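Local coordinates for cucumber peeling cupredoxin (Cucumis sativus, PDB 1JER), which binds a single copper ion as a blue copper protein of the phytocyanin family and probably serves in electron transfer, at residues D36-N41 against E78-L83. Sequence-based numbering, arbitrary orientation.
Sequences DSLQFN and ERLDEL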
loop_
_atom_site.group_PDB
_atom_site.type_symbol
_atom_site.label_atom_id
_atom_site.label_comp_id
_atom_site.label_asym_id
_atom_site.label_seq_id
_atom_site.Cartn_x
_atom_site.Cartn_y
_atom_site.Cartn_z
ATOM N N ASP A 36 4.284 5.692 7.460
ATOM C CA ASP A 36 4.893 5.984 6.121
ATOM C C ASP A 36 4.695 4.684 5.285
ATOM O O ASP A 36 4.371 3.652 5.790
ATOM C CB ASP A 36 6.449 6.042 6.353
ATOM C CG ASP A 36 6.860 7.369 6.938
ATOM O OD1 ASP A 36 5.991 8.240 7.138
ATOM O OD2 ASP A 36 8.068 7.551 7.230
ATOM N N SER A 37 5.013 4.868 3.979
ATOM C CA SER A 37 4.923 3.657 3.118
ATOM C C SER A 37 6.245 3.584 2.313
ATOM O O SER A 37 6.967 4.555 2.205
ATOM C CB SER A 37 3.776 3.944 2.078
ATOM O OG SER A 37 2.520 3.912 2.762
ATOM N N LEU A 38 6.468 2.391 1.757
ATOM C CA LEU A 38 7.695 2.173 0.948
ATOM C C LEU A 38 7.133 1.778 -0.477
ATOM O O LEU A 38 6.313 0.891 -0.508
ATOM C CB LEU A 38 8.357 0.872 1.431
ATOM C CG LEU A 38 9.170 0.910 2.697
ATOM C CD1 LEU A 38 9.930 -0.399 2.883
ATOM C CD2 LEU A 38 10.130 2.110 2.681
ATOM N N GLN A 39 7.613 2.502 -1.456
ATOM C CA GLN A 39 7.182 2.184 -2.833
ATOM C C GLN A 39 8.352 1.494 -3.573
ATOM O O GLN A 39 9.414 2.121 -3.683
ATOM C CB GLN A 39 6.812 3.458 -3.583
ATOM C CG GLN A 39 6.469 3.149 -5.051
ATOM C CD GLN A 39 5.687 4.267 -5.691
ATOM O OE1 GLN A 39 5.002 5.023 -4.991
ATOM N NE2 GLN A 39 5.777 4.371 -7.009
ATOM N N PHE A 40 8.101 0.300 -4.071
ATOM C CA PHE A 40 9.175 -0.433 -4.831
ATOM C C PHE A 40 8.731 -0.393 -6.335
ATOM O O PHE A 40 7.642 -0.858 -6.612
ATOM C CB PHE A 40 9.056 -1.917 -4.408
ATOM C CG PHE A 40 9.570 -2.165 -2.986
ATOM C CD1 PHE A 40 8.688 -1.981 -1.913
ATOM C CD2 PHE A 40 10.840 -2.600 -2.740
ATOM C CE1 PHE A 40 9.131 -2.285 -0.616
ATOM C CE2 PHE A 40 11.299 -2.870 -1.445
ATOM C CZ PHE A 40 10.417 -2.667 -0.383
ATOM N N ASN A 41 9.571 0.210 -7.148
ATOM C CA ASN A 41 9.278 0.350 -8.592
ATOM C C ASN A 41 10.280 -0.560 -9.353
ATOM O O ASN A 41 11.486 -0.501 -9.133
ATOM C CB ASN A 41 9.633 1.802 -9.027
ATOM C CG ASN A 41 8.634 2.809 -8.448
ATOM O OD1 ASN A 41 7.473 2.570 -8.306
ATOM N ND2 ASN A 41 9.201 4.009 -8.168
ATOM N N GLU A 78 4.250 -0.721 0.303
ATOM C CA GLU A 78 4.015 -1.426 1.578
ATOM C C GLU A 78 3.882 -0.376 2.693
ATOM O O GLU A 78 4.690 0.522 2.750
ATOM C CB GLU A 78 5.288 -2.277 1.899
ATOM C CG GLU A 78 5.400 -3.454 0.886
ATOM C CD GLU A 78 4.497 -4.606 1.281
ATOM O OE1 GLU A 78 4.128 -4.704 2.474
ATOM O OE2 GLU A 78 4.189 -5.460 0.411
ATOM N N ARG A 79 2.868 -0.555 3.528
ATOM C CA ARG A 79 2.659 0.374 4.635
ATOM C C ARG A 79 3.511 -0.054 5.826
ATOM O O ARG A 79 3.615 -1.231 6.136
ATOM C CB ARG A 79 1.178 0.435 5.090
ATOM C CG ARG A 79 0.914 1.782 5.814
ATOM C CD ARG A 79 -0.567 2.041 6.065
ATOM N NE ARG A 79 -0.915 3.457 5.757
ATOM C CZ ARG A 79 -0.949 4.414 6.668
ATOM N NH1 ARG A 79 -1.211 4.103 7.938
ATOM N NH2 ARG A 79 -0.746 5.704 6.347
ATOM N N LEU A 80 4.082 0.951 6.504
ATOM C CA LEU A 80 4.901 0.572 7.704
ATOM C C LEU A 80 3.985 0.834 8.934
ATOM O O LEU A 80 3.801 1.956 9.342
ATOM C CB LEU A 80 6.125 1.488 7.717
ATOM C CG LEU A 80 7.000 1.362 6.439
ATOM C CD1 LEU A 80 8.169 2.315 6.465
ATOM C CD2 LEU A 80 7.466 -0.062 6.251
ATOM N N ASP A 81 3.424 -0.255 9.395
ATOM C CA ASP A 81 2.410 -0.348 10.403
ATOM C C ASP A 81 2.947 -0.603 11.813
ATOM O O ASP A 81 2.146 -0.446 12.753
ATOM C CB ASP A 81 1.633 -1.747 10.116
ATOM C CG ASP A 81 0.724 -1.504 8.931
ATOM O OD1 ASP A 81 0.195 -0.366 8.849
ATOM O OD2 ASP A 81 0.593 -2.424 8.097
ATOM N N GLU A 82 4.119 -1.161 11.949
ATOM C CA GLU A 82 4.620 -1.565 13.271
ATOM C C GLU A 82 6.019 -1.011 13.497
ATOM O O GLU A 82 6.775 -0.793 12.542
ATOM C CB GLU A 82 4.659 -3.099 13.352
ATOM C CG GLU A 82 4.007 -3.789 12.194
ATOM C CD GLU A 82 2.697 -4.463 12.497
ATOM O OE1 GLU A 82 2.056 -4.138 13.519
ATOM O OE2 GLU A 82 2.282 -5.334 11.687
ATOM N N LEU A 83 6.350 -0.822 14.770
ATOM C CA LEU A 83 7.688 -0.321 15.122
ATOM C C LEU A 83 8.745 -1.410 14.904
ATOM O O LEU A 83 8.462 -2.612 14.961
ATOM C CB LEU A 83 7.677 -0.033 16.654
ATOM C CG LEU A 83 6.772 1.178 16.997
ATOM C CD1 LEU A 83 6.858 1.414 18.505
ATOM C CD2 LEU A 83 7.227 2.394 16.241
HETATM O O HOH W 1 -0.379 3.139 3.129
#
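Leu38 and Glu78 form an antiparallel hydrogen-bonded pair joining strands 37-40 and 76-79 in one sheet of the cupredoxin beta-sandwich. Leu38 N donates to Glu78 O at 2.8 Å, and Glu78 N donates back to Leu38 O at 2.7 Å. The ladder continues past the non-hydrogen-bonded pair Ser37-Arg79 to Leu80 N, which donates to Asp36 O (2.8 Å, 161° at the hydrogen). On the face bearing Leu38, the side chains of Leu38 and Leu80 cross at about a right angle. Leu80 CG, anti to its carbonyl carbon (chi1 -60°), lies 3.5 Å from Asp36 O; CD2 is 4.1 Å from Leu38 CG, while CD1 reaches Asp36 CB. Ile104 of strand 101-107, in the other sheet, touches both leucines. An alanine in place of Leu80 would probably open a gap beside Leu38 CG and Asp36 CB. Glu78 CG approaches Phe40 CE1 obliquely; Trp14 meets the Phe40 ring edge-to-face. Asp36 turns its carboxylate away to Arg33 N, Thr4 N and His6 NE2. On the Ser37 face, Arg79 NH1 makes a salt bridge to Glu71 and a hydrogen bond to Thr73 OG1, and NH2 bonds Pro75 O, all of the second subunit. A water at the guanidinium edge, in plane, accepts from Arg79 NE at 2.7 Å and donates to Ser37 OG at 3.0 Å.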